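PDB 3PVZ: UDP-N-acetylglucosamine 4,6-dehydratase from Vibrio fischeri, which binds NAD and probably acts as a lyase that removes water from UDP-N-acetylglucosamine. Local coordinates for residues A[16-21]-A[338-343]; A[195-200]-A[254-259]; A[213-218]-A[275-280]. One frame throughout, in Å; residues are numbered along the deposited sequence.

Interaction 1 (A[16-21]-A[338-343]); sequences ELFHQD and DNLGII
Asp21 and Asn339 carry this contact, their side chains running antiparallel alongside each other with carboxylate and amide planes 52° apart. Each grips the other's backbone. Asp21 OD1 turns its syn lone pair to Asp338 N at 2.9 Å, and Asp21 OD2 receives Asn339 N at 2.6 Å, again on the syn side but a little out of the carboxylate plane. In return, Asn339 OD1 accepts the N-H of Asp21 at 3.0 Å, so an outside amide serves a donor in the first helical turn, just past the N-cap residue Phe18. Helix 19-34, which precedes the first strand of the Rossmann-type sheet, is thereby tied to the start of strand 340-344 near the sheet's far side, some 320 residues later. Asn339 ND2 also reaches across Gln20, whose side chain it crosses at about a right angle, making a weak bond to Gln20 OE1 at 3.2 Å. The exchange brings two acceptors, Asp21 OD2 and Asn339 OD1, within 3.1 Å of each other, a repulsion that the surrounding N-H donors probably offset. Behind this polar knot lies Phe18, its ring between two leucines: Leu17 CB stands 3.8 Å above the centre of one face, while the Leu340 side chain crosses over the other, modelled too close for its exact spacing to be trusted. Asn339 O lies at the ring edge, in plane. Leu340 packs onward against Leu243 and Met246 of helix 237-250, and Glu239 of that helix accepts the N-H of Leu17.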
loop_
_atom_site.group_PDB
_atom_site.type_symbol
_atom_site.label_atom_id
_atom_site.label_comp_id
_atom_site.label_asym_id
_atom_site.label_seq_id
_atom_site.Cartn_x
_atom_site.Cartn_y
_atom_site.Cartn_z
ATOM N N GLU A 16 -19.504 -14.252 17.631
ATOM C CA GLU A 16 -18.150 -14.522 17.139
ATOM C C GLU A 16 -17.994 -15.998 16.767
ATOM O O GLU A 16 -18.746 -16.836 17.244
ATOM C CB GLU A 16 -17.057 -14.073 18.139
ATOM C CG GLU A 16 -17.131 -12.589 18.560
ATOM C CD GLU A 16 -15.788 -11.781 18.530
ATOM O OE1 GLU A 16 -14.735 -12.204 17.931
ATOM O OE2 GLU A 16 -15.828 -10.649 19.085
ATOM N N LEU A 17 -17.082 -16.292 15.847
ATOM C CA LEU A 17 -16.795 -17.669 15.440
ATOM C C LEU A 17 -16.043 -18.526 16.453
ATOM O O LEU A 17 -16.332 -19.707 16.588
ATOM C CB LEU A 17 -15.980 -17.699 14.149
ATOM C CG LEU A 17 -16.717 -18.092 12.884
ATOM C CD1 LEU A 17 -17.740 -17.062 12.621
ATOM C CD2 LEU A 17 -15.745 -18.209 11.713
ATOM N N PHE A 18 -15.037 -17.957 17.117
ATOM C CA PHE A 18 -14.089 -18.765 17.888
ATOM C C PHE A 18 -14.171 -18.537 19.409
ATOM O O PHE A 18 -13.243 -18.857 20.157
ATOM C CB PHE A 18 -12.695 -18.424 17.446
ATOM C CG PHE A 18 -12.490 -18.485 15.975
ATOM C CD1 PHE A 18 -12.830 -19.605 15.260
ATOM C CD2 PHE A 18 -11.890 -17.439 15.313
ATOM C CE1 PHE A 18 -12.609 -19.667 13.909
ATOM C CE2 PHE A 18 -11.655 -17.499 13.960
ATOM C CZ PHE A 18 -12.037 -18.597 13.250
ATOM N N HIS A 19 -15.283 -17.983 19.849
ATOM C CA HIS A 19 -15.476 -17.698 21.251
ATOM C C HIS A 19 -15.108 -18.884 22.167
ATOM O O HIS A 19 -14.462 -18.710 23.210
ATOM C CB HIS A 19 -16.927 -17.227 21.485
ATOM C CG HIS A 19 -17.175 -16.753 22.873
ATOM N ND1 HIS A 19 -17.768 -17.547 23.829
ATOM C CD2 HIS A 19 -16.852 -15.592 23.490
ATOM C CE1 HIS A 19 -17.833 -16.882 24.969
ATOM N NE2 HIS A 19 -17.279 -15.696 24.794
ATOM N N GLN A 20 -15.459 -20.089 21.759
ATOM C CA GLN A 20 -15.138 -21.274 22.571
ATOM C C GLN A 20 -13.632 -21.640 22.587
ATOM O O GLN A 20 -13.052 -21.895 23.653
ATOM C CB GLN A 20 -15.969 -22.476 22.100
ATOM C CG GLN A 20 -17.504 -22.310 22.277
ATOM C CD GLN A 20 -18.165 -21.323 21.252
ATOM O OE1 GLN A 20 -17.548 -20.899 20.249
ATOM N NE2 GLN A 20 -19.423 -20.945 21.533
ATOM N N ASP A 21 -13.001 -21.667 21.415
ATOM C CA ASP A 21 -11.575 -21.975 21.323
ATOM C C ASP A 21 -10.698 -20.910 21.916
ATOM O O ASP A 21 -9.737 -21.212 22.590
ATOM C CB ASP A 21 -11.193 -22.220 19.877
ATOM C CG ASP A 21 -11.874 -23.485 19.301
ATOM O OD1 ASP A 21 -12.114 -24.476 20.029
ATOM O OD2 ASP A 21 -12.171 -23.502 18.116
ATOM N N ASP A 338 -12.963 -26.950 18.705
ATOM C CA ASP A 338 -14.391 -26.900 18.449
ATOM C C ASP A 338 -14.744 -26.102 17.205
ATOM O O ASP A 338 -15.549 -26.566 16.395
ATOM C CB ASP A 338 -15.144 -26.343 19.675
ATOM C CG ASP A 338 -15.254 -27.376 20.818
ATOM O OD1 ASP A 338 -14.846 -28.563 20.631
ATOM O OD2 ASP A 338 -15.739 -27.011 21.909
ATOM N N ASN A 339 -14.129 -24.927 17.058
ATOM C CA ASN A 339 -14.471 -23.945 15.994
ATOM C C ASN A 339 -13.473 -23.920 14.821
ATOM O O ASN A 339 -13.784 -23.390 13.772
ATOM C CB ASN A 339 -14.538 -22.526 16.580
ATOM C CG ASN A 339 -15.273 -22.460 17.951
ATOM O OD1 ASN A 339 -14.722 -21.938 18.956
ATOM N ND2 ASN A 339 -16.531 -22.940 17.976
ATOM N N LEU A 340 -12.294 -24.507 15.019
ATOM C CA LEU A 340 -11.188 -24.424 14.082
ATOM C C LEU A 340 -10.840 -25.779 13.538
ATOM O O LEU A 340 -10.663 -26.745 14.281
ATOM C CB LEU A 340 -9.926 -23.887 14.767
ATOM C CG LEU A 340 -9.970 -22.491 15.334
ATOM C CD1 LEU A 340 -8.697 -22.232 16.083
ATOM C CD2 LEU A 340 -10.163 -21.414 14.253
ATOM N N GLY A 341 -10.686 -25.843 12.228
ATOM C CA GLY A 341 -10.262 -27.081 11.581
ATOM C C GLY A 341 -8.790 -26.984 11.200
ATOM O O GLY A 341 -8.285 -25.887 10.914
ATOM N N ILE A 342 -8.125 -28.142 11.173
ATOM C CA ILE A 342 -6.734 -28.240 10.807
ATOM C C ILE A 342 -6.565 -29.208 9.623
ATOM O O ILE A 342 -7.013 -30.371 9.661
ATOM C CB ILE A 342 -5.911 -28.738 11.975
ATOM C CG1 ILE A 342 -6.186 -27.913 13.221
ATOM C CG2 ILE A 342 -4.439 -28.712 11.644
ATOM C CD1 ILE A 342 -5.288 -28.277 14.390
ATOM N N ILE A 343 -5.929 -28.718 8.569
ATOM C CA ILE A 343 -5.445 -29.575 7.502
ATOM C C ILE A 343 -4.004 -29.849 7.818
ATOM O O ILE A 343 -3.220 -28.947 8.138
ATOM C CB ILE A 343 -5.505 -28.940 6.111
ATOM C CG1 ILE A 343 -6.937 -28.538 5.749
ATOM C CG2 ILE A 343 -4.962 -29.922 5.019
ATOM C CD1 ILE A 343 -7.005 -27.705 4.488
#

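Interaction 2 (A[195-200]-A[254-259]); sequences ISTARF and RDIFFP. With NAD (nicotinamide-adenine-dinucleotide), chain E.
Thr197 and Ile256 form the centre of a parallel strand pair, lying alongside each other with the same heading out of the sheet. Four backbone bonds make the ladder. Thr197 uses both its groups, N to Asp255 O at 2.9 Å and O to Phe257 N at 3.0 Å. Phe257 O then takes Arg199 N at 2.9 Å, and Ile195 O takes Arg254 N at the other end. The Thr197 hydroxyl occupies the crowded position between backbone N and carbonyl carbon (chi1 68°), which lays OG1 against Ile256 CG1 at 3.4 Å; its hydrogen-bond partner is Ser164 OG. Beside it, Arg199 CB rests on Ile256 CG2 at 3.9 Å, and the chain bends at chi3 before its guanidinium nears Ile256 CD1 obliquely. That buried charge is met by the carbonyls of Thr165 and Phe325. Ala198 and Phe257 point to the opposite face of the sheet. At the strand's C-terminal end, where Rossmann-type folds bind their dinucleotide, Phe200 CB touches NAD C5N of the nicotinamide ring at 3.7 Å. The second shell fixes the flanks: Ser247 OG bonds to Ser196 OG and Thr197 O, and Lys344 forms a salt bridge with Asp255. Strand 159-163 continues the sheet in parallel beyond strand 194-198, antiparallel strand 340-344 lies beyond 255-259, and helix 237-250, part of the connection between the paired strands, packs on the face bearing Ala198 and Phe257.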
loop_
_atom_site.group_PDB
_atom_site.type_symbol
_atom_site.label_atom_id
_atom_site.label_comp_id
_atom_site.label_asym_id
_atom_site.label_seq_id
_atom_site.Cartn_x
_atom_site.Cartn_y
_atom_site.Cartn_z
ATOM N N ILE A 195 6.548 -24.275 10.374
ATOM C CA ILE A 195 5.735 -23.340 9.611
ATOM C C ILE A 195 4.270 -23.757 9.698
ATOM O O ILE A 195 3.920 -24.921 9.431
ATOM C CB ILE A 195 6.147 -23.327 8.105
ATOM C CG1 ILE A 195 7.623 -22.947 7.955
ATOM C CG2 ILE A 195 5.294 -22.331 7.307
ATOM C CD1 ILE A 195 8.145 -22.928 6.517
ATOM N N SER A 196 3.393 -22.838 10.062
ATOM C CA SER A 196 1.967 -23.128 9.993
ATOM C C SER A 196 1.252 -22.000 9.265
ATOM O O SER A 196 1.768 -20.885 9.240
ATOM C CB SER A 196 1.382 -23.359 11.394
ATOM O OG SER A 196 1.154 -22.162 12.129
ATOM N N THR A 197 0.073 -22.275 8.690
ATOM C CA THR A 197 -0.652 -21.245 7.950
ATOM C C THR A 197 -2.125 -21.163 8.365
ATOM O O THR A 197 -2.563 -21.830 9.297
ATOM C CB THR A 197 -0.565 -21.473 6.422
ATOM O OG1 THR A 197 -1.294 -22.642 6.086
ATOM C CG2 THR A 197 0.877 -21.673 5.922
ATOM N N ALA A 198 -2.854 -20.264 7.709
ATOM C CA ALA A 198 -4.280 -20.196 7.786
ATOM C C ALA A 198 -4.898 -20.053 6.406
ATOM O O ALA A 198 -4.304 -19.509 5.505
ATOM C CB ALA A 198 -4.690 -19.092 8.642
ATOM N N ARG A 199 -6.116 -20.542 6.263
ATOM C CA ARG A 199 -6.906 -20.317 5.063
ATOM C C ARG A 199 -8.182 -19.587 5.477
ATOM O O ARG A 199 -8.915 -20.043 6.380
ATOM C CB ARG A 199 -7.201 -21.646 4.440
ATOM C CG ARG A 199 -8.115 -21.558 3.228
ATOM C CD ARG A 199 -8.154 -22.928 2.548
ATOM N NE ARG A 199 -6.905 -23.205 1.798
ATOM C CZ ARG A 199 -6.322 -24.400 1.706
ATOM N NH1 ARG A 199 -5.207 -24.541 1.002
ATOM N NH2 ARG A 199 -6.847 -25.452 2.311
ATOM N N PHE A 200 -8.424 -18.444 4.854
ATOM C CA PHE A 200 -9.506 -17.546 5.280
ATOM C C PHE A 200 -10.694 -17.511 4.308
ATOM O O PHE A 200 -10.524 -17.716 3.122
ATOM C CB PHE A 200 -9.014 -16.101 5.402
ATOM C CG PHE A 200 -7.841 -15.898 6.331
ATOM C CD1 PHE A 200 -8.025 -15.594 7.658
ATOM C CD2 PHE A 200 -6.553 -15.912 5.838
ATOM C CE1 PHE A 200 -6.938 -15.325 8.485
ATOM C CE2 PHE A 200 -5.480 -15.682 6.677
ATOM C CZ PHE A 200 -5.682 -15.413 8.006
ATOM N N ARG A 254 3.414 -27.507 9.450
ATOM C CA ARG A 254 2.538 -27.821 8.314
ATOM C C ARG A 254 1.022 -27.763 8.537
ATOM O O ARG A 254 0.270 -28.115 7.634
ATOM C CB ARG A 254 2.901 -29.176 7.692
ATOM C CG ARG A 254 4.315 -29.259 7.257
ATOM C CD ARG A 254 4.624 -30.588 6.575
ATOM N NE ARG A 254 6.038 -30.535 6.320
ATOM C CZ ARG A 254 6.984 -31.055 7.093
ATOM N NH1 ARG A 254 6.665 -31.795 8.146
ATOM N NH2 ARG A 254 8.270 -30.861 6.765
ATOM N N ASP A 255 0.550 -27.300 9.688
ATOM C CA ASP A 255 -0.886 -27.231 9.909
ATOM C C ASP A 255 -1.459 -25.998 9.171
ATOM O O ASP A 255 -0.865 -24.909 9.251
ATOM C CB ASP A 255 -1.170 -27.008 11.369
ATOM C CG ASP A 255 -1.119 -28.244 12.206
ATOM O OD1 ASP A 255 -0.940 -29.386 11.715
ATOM O OD2 ASP A 255 -1.332 -28.037 13.415
ATOM N N ILE A 256 -2.576 -26.185 8.458
ATOM C CA ILE A 256 -3.359 -25.099 7.905
ATOM C C ILE A 256 -4.640 -24.990 8.743
ATOM O O ILE A 256 -5.506 -25.878 8.715
ATOM C CB ILE A 256 -3.811 -25.311 6.427
ATOM C CG1 ILE A 256 -2.647 -25.657 5.490
ATOM C CG2 ILE A 256 -4.528 -24.051 5.920
ATOM C CD1 ILE A 256 -3.127 -26.203 4.130
ATOM N N PHE A 257 -4.754 -23.902 9.487
ATOM C CA PHE A 257 -5.945 -23.648 10.306
ATOM C C PHE A 257 -7.011 -22.999 9.433
ATOM O O PHE A 257 -6.683 -22.240 8.528
ATOM C CB PHE A 257 -5.587 -22.740 11.478
ATOM C CG PHE A 257 -4.967 -23.453 12.639
ATOM C CD1 PHE A 257 -4.105 -24.545 12.452
ATOM C CD2 PHE A 257 -5.254 -23.054 13.951
ATOM C CE1 PHE A 257 -3.545 -25.210 13.538
ATOM C CE2 PHE A 257 -4.679 -23.714 15.051
ATOM C CZ PHE A 257 -3.836 -24.781 14.854
ATOM N N PHE A 258 -8.278 -23.323 9.677
ATOM C CA PHE A 258 -9.411 -22.670 8.950
ATOM C C PHE A 258 -10.677 -22.722 9.766
ATOM O O PHE A 258 -10.813 -23.591 10.636
ATOM C CB PHE A 258 -9.667 -23.343 7.604
ATOM C CG PHE A 258 -10.175 -24.758 7.735
ATOM C CD1 PHE A 258 -9.295 -25.811 7.891
ATOM C CD2 PHE A 258 -11.550 -25.032 7.729
ATOM C CE1 PHE A 258 -9.765 -27.110 8.028
ATOM C CE2 PHE A 258 -12.003 -26.328 7.879
ATOM C CZ PHE A 258 -11.116 -27.358 8.023
ATOM N N PRO A 259 -11.612 -21.804 9.491
ATOM C CA PRO A 259 -12.862 -21.798 10.213
ATOM C C PRO A 259 -13.805 -22.876 9.740
ATOM O O PRO A 259 -14.065 -23.020 8.528
ATOM C CB PRO A 259 -13.424 -20.402 9.931
ATOM C CG PRO A 259 -12.930 -20.059 8.638
ATOM C CD PRO A 259 -11.529 -20.668 8.573
HETATM P PA NAD E . -3.829 -6.283 2.566
HETATM O O1A NAD E . -3.693 -5.672 1.209
HETATM O O2A NAD E . -4.751 -5.459 3.413
HETATM O O5B NAD E . -2.494 -6.120 3.415
HETATM C C5B NAD E . -1.287 -6.613 2.793
HETATM C C4B NAD E . -0.190 -5.808 3.498
HETATM O O4B NAD E . 1.104 -6.161 3.055
HETATM C C3B NAD E . -0.380 -4.283 3.217
HETATM O O3B NAD E . -0.416 -3.540 4.418
HETATM C C2B NAD E . 0.855 -3.946 2.350
HETATM O O2B NAD E . 1.263 -2.584 2.409
HETATM C C1B NAD E . 1.840 -4.970 2.960
HETATM N N9A NAD E . 2.960 -5.211 2.063
HETATM C C8A NAD E . 2.904 -5.596 0.780
HETATM N N7A NAD E . 4.086 -5.662 0.260
HETATM C C5A NAD E . 4.976 -5.395 1.265
HETATM C C6A NAD E . 6.362 -5.304 1.340
HETATM N N6A NAD E . 7.076 -5.620 0.211
HETATM N N1A NAD E . 6.950 -4.972 2.486
HETATM C C2A NAD E . 6.226 -4.688 3.563
HETATM N N3A NAD E . 4.917 -4.737 3.525
HETATM C C4A NAD E . 4.273 -5.082 2.419
HETATM O O3 NAD E . -4.268 -7.823 2.404
HETATM P PN NAD E . -5.065 -8.554 3.623
HETATM O O1N NAD E . -6.562 -8.498 3.368
HETATM O O2N NAD E . -4.732 -8.205 5.015
HETATM O O5D NAD E . -4.721 -10.122 3.235
HETATM C C5D NAD E . -3.424 -10.495 3.677
HETATM C C4D NAD E . -3.146 -11.940 3.246
HETATM O O4D NAD E . -4.323 -12.773 3.491
HETATM C C3D NAD E . -2.904 -11.998 1.722
HETATM O O3D NAD E . -2.048 -13.094 1.329
HETATM C C2D NAD E . -4.306 -12.339 1.167
HETATM O O2D NAD E . -4.250 -12.973 -0.119
HETATM C C1D NAD E . -4.815 -13.311 2.231
HETATM N N1N NAD E . -6.280 -13.442 2.218
HETATM C C2N NAD E . -7.020 -12.352 2.453
HETATM C C3N NAD E . -8.398 -12.421 2.468
HETATM C C7N NAD E . -9.229 -11.227 2.697
HETATM O O7N NAD E . -10.445 -11.383 2.610
HETATM N N7N NAD E . -8.713 -10.015 2.952
HETATM C C4N NAD E . -9.031 -13.666 2.232
HETATM C C5N NAD E . -8.230 -14.774 2.009
HETATM C C6N NAD E . -6.841 -14.634 1.996
#

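Interaction 3 (A[213-218]-A[275-280]); sequences GFNQRI and VKYLKQ
Tyr277 presents its ring to Phe214 and Ile218, both of which approach it obliquely, so that neither lies squarely over a face or at an edge. Phe214 CB lies 3.6 Å from Tyr277 CE2, and the two aromatic side chains cross without stacking. Ile218 passes the tyrosine with reversed heading, its CG1 4.1 Å from Tyr277 CE2. Tyr277 CG is anti to its backbone N (chi1 174°), which carries it out from its helix. The hydroxyl end of the ring faces the amide of Asn215, but that amide is doubtful as modelled, being present in two conformers and probably turned over. Next to the tyrosine, Ile218 CD1 meets Leu278 CD2 at 3.6 Å, the side chains crossing at a slant. Phe214 and Ile218, four residues apart, thus form one ridge of helix 213-218. The local helix axes approach no closer than 11.6 Å and cross at -43°, a wide spacing bridged mainly by the tyrosine ring. Beneath both helices lies the small parallel sheet apart from the main Rossmann-type one: Ile218 and Leu278 both touch Trp307 of strand 306-312, while Phe214 and Ile218 reach strand 224-227. On another side of helix 210-219, Arg217 forms a salt bridge with Glu75 of the second subunit. Between the two helices the contact is mostly apolar, with Tyr277 giving the largest single share of the buried surface, and the packing of Phe214, Ile218 and Leu278 round it suggests that side-chain shape contributes much to the fit.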
loop_
_atom_site.group_PDB
_atom_site.type_symbol
_atom_site.label_atom_id
_atom_site.label_comp_id
_atom_site.label_asym_id
_atom_site.label_seq_id
_atom_site.Cartn_x
_atom_site.Cartn_y
_atom_site.Cartn_z
ATOM N N GLY A 213 -14.829 -0.917 -0.578
ATOM C CA GLY A 213 -15.374 -0.038 -1.598
ATOM C C GLY A 213 -16.717 0.614 -1.224
ATOM O O GLY A 213 -16.925 1.795 -1.513
ATOM N N PHE A 214 -17.608 -0.125 -0.554
ATOM C CA PHE A 214 -18.925 0.459 -0.184
ATOM C C PHE A 214 -18.721 1.682 0.677
ATOM O O PHE A 214 -19.340 2.713 0.423
ATOM C CB PHE A 214 -19.874 -0.501 0.555
ATOM C CG PHE A 214 -20.232 -1.754 -0.191
ATOM C CD1 PHE A 214 -20.050 -1.877 -1.544
ATOM C CD2 PHE A 214 -20.795 -2.813 0.498
ATOM C CE1 PHE A 214 -20.402 -3.052 -2.196
ATOM C CE2 PHE A 214 -21.155 -3.989 -0.152
ATOM C CZ PHE A 214 -20.947 -4.105 -1.499
ATOM N N ASN A 215 -17.821 1.610 1.658
ATOM C CA ASN A 215 -17.506 2.778 2.498
ATOM C C ASN A 215 -17.073 3.970 1.652
ATOM O O ASN A 215 -17.471 5.120 1.884
ATOM C CB ASN A 215 -16.378 2.470 3.490
ATOM C CG ASN A 215 -16.782 1.479 4.540
ATOM O OD1 ASN A 215 -17.903 1.522 5.032
ATOM N ND2 ASN A 215 -15.869 0.570 4.895
ATOM N N GLN A 216 -16.209 3.698 0.681
ATOM C CA GLN A 216 -15.650 4.777 -0.115
ATOM C C GLN A 216 -16.738 5.406 -0.930
ATOM O O GLN A 216 -16.886 6.630 -0.952
ATOM C CB GLN A 216 -14.519 4.251 -1.000
ATOM C CG GLN A 216 -13.345 3.720 -0.216
ATOM C CD GLN A 216 -12.598 4.813 0.525
ATOM O OE1 GLN A 216 -12.686 4.906 1.743
ATOM N NE2 GLN A 216 -11.859 5.644 -0.207
ATOM N N ARG A 217 -17.542 4.560 -1.572
ATOM C CA ARG A 217 -18.665 5.046 -2.348
ATOM C C ARG A 217 -19.569 5.921 -1.478
ATOM O O ARG A 217 -19.941 7.014 -1.887
ATOM C CB ARG A 217 -19.473 3.897 -2.975
ATOM C CG ARG A 217 -18.699 2.943 -3.889
ATOM C CD ARG A 217 -18.278 3.506 -5.216
ATOM N NE ARG A 217 -17.260 4.554 -5.150
ATOM C CZ ARG A 217 -15.989 4.400 -4.767
ATOM N NH1 ARG A 217 -15.499 3.232 -4.339
ATOM N NH2 ARG A 217 -15.194 5.447 -4.805
ATOM N N ILE A 218 -19.904 5.470 -0.279
ATOM C CA ILE A 218 -20.772 6.270 0.584
ATOM C C ILE A 218 -20.125 7.609 0.920
ATOM O O ILE A 218 -20.783 8.646 0.921
ATOM C CB ILE A 218 -21.115 5.572 1.925
ATOM C CG1 ILE A 218 -21.950 4.315 1.701
ATOM C CG2 ILE A 218 -21.904 6.529 2.830
ATOM C CD1 ILE A 218 -23.255 4.580 0.946
ATOM N N VAL A 275 -27.277 -3.876 0.635
ATOM C CA VAL A 275 -28.589 -3.485 1.131
ATOM C C VAL A 275 -28.592 -3.414 2.671
ATOM O O VAL A 275 -28.938 -2.376 3.235
ATOM C CB VAL A 275 -29.664 -4.435 0.632
ATOM C CG1 VAL A 275 -31.000 -4.023 1.152
ATOM C CG2 VAL A 275 -29.667 -4.457 -0.888
ATOM N N LYS A 276 -28.141 -4.477 3.356
ATOM C CA LYS A 276 -28.078 -4.449 4.825
ATOM C C LYS A 276 -27.321 -3.242 5.339
ATOM O O LYS A 276 -27.692 -2.653 6.355
ATOM C CB LYS A 276 -27.411 -5.701 5.385
ATOM C CG LYS A 276 -28.347 -6.881 5.480
ATOM C CD LYS A 276 -27.583 -8.226 5.476
ATOM C CE LYS A 276 -28.467 -9.395 4.974
ATOM N NZ LYS A 276 -29.388 -9.955 6.015
ATOM N N TYR A 277 -26.245 -2.911 4.633
ATOM C CA TYR A 277 -25.316 -1.896 5.037
ATOM C C TYR A 277 -25.907 -0.490 4.841
ATOM O O TYR A 277 -25.773 0.366 5.713
ATOM C CB TYR A 277 -24.028 -2.101 4.255
ATOM C CG TYR A 277 -22.985 -1.041 4.434
ATOM C CD1 TYR A 277 -22.456 -0.750 5.678
ATOM C CD2 TYR A 277 -22.510 -0.347 3.345
ATOM C CE1 TYR A 277 -21.495 0.215 5.831
ATOM C CE2 TYR A 277 -21.564 0.608 3.484
ATOM C CZ TYR A 277 -21.055 0.890 4.719
ATOM O OH TYR A 277 -20.108 1.862 4.797
ATOM N N LEU A 278 -26.583 -0.281 3.715
ATOM C CA LEU A 278 -27.316 0.968 3.468
ATOM C C LEU A 278 -28.443 1.179 4.472
ATOM O O LEU A 278 -28.651 2.281 4.917
ATOM C CB LEU A 278 -27.885 0.989 2.056
ATOM C CG LEU A 278 -26.847 1.132 0.954
ATOM C CD1 LEU A 278 -27.448 0.899 -0.426
ATOM C CD2 LEU A 278 -26.212 2.493 1.041
ATOM N N LYS A 279 -29.159 0.125 4.848
ATOM C CA LYS A 279 -30.238 0.256 5.843
ATOM C C LYS A 279 -29.675 0.584 7.215
ATOM O O LYS A 279 -30.251 1.382 7.946
ATOM C CB LYS A 279 -31.072 -1.015 5.932
ATOM C CG LYS A 279 -31.754 -1.361 4.630
ATOM C CD LYS A 279 -33.012 -2.162 4.880
ATOM C CE LYS A 279 -33.674 -2.606 3.588
ATOM N NZ LYS A 279 -34.560 -3.753 3.888
ATOM N N GLN A 280 -28.543 -0.027 7.558
ATOM C CA GLN A 280 -27.876 0.270 8.829
ATOM C C GLN A 280 -27.394 1.741 8.854
ATOM O O GLN A 280 -27.309 2.339 9.913
ATOM C CB GLN A 280 -26.733 -0.733 9.113
ATOM C CG GLN A 280 -26.763 -1.347 10.530
ATOM C CD GLN A 280 -25.843 -2.576 10.706
ATOM O OE1 GLN A 280 -26.314 -3.724 10.759
ATOM N NE2 GLN A 280 -24.531 -2.331 10.812
#

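How the interactions relate
Interactions 1 and 2 belong to one sheet: strands 340-344 and 255-259 are neighbours, and Gly341 N lies 2.8 Å from Phe258 O, a probable hydrogen bond. Interaction 2 is deep core, built on a backbone ladder with most of its polar side chains buried and bonded to residues around it. Interaction 1, about 12 Å away between centres, is only partly buried and relies on side-chain groups gripping backbone amides. Interaction 3 lies on the other side of the chain's centre from interaction 2, about 31 Å off between centres; though buried, it joins helices through mostly apolar side chains round a tyrosine ring and flanks the subunit interface. Along the sequence, interaction 1 encloses both others, whereas the segments of interactions 2 and 3 alternate.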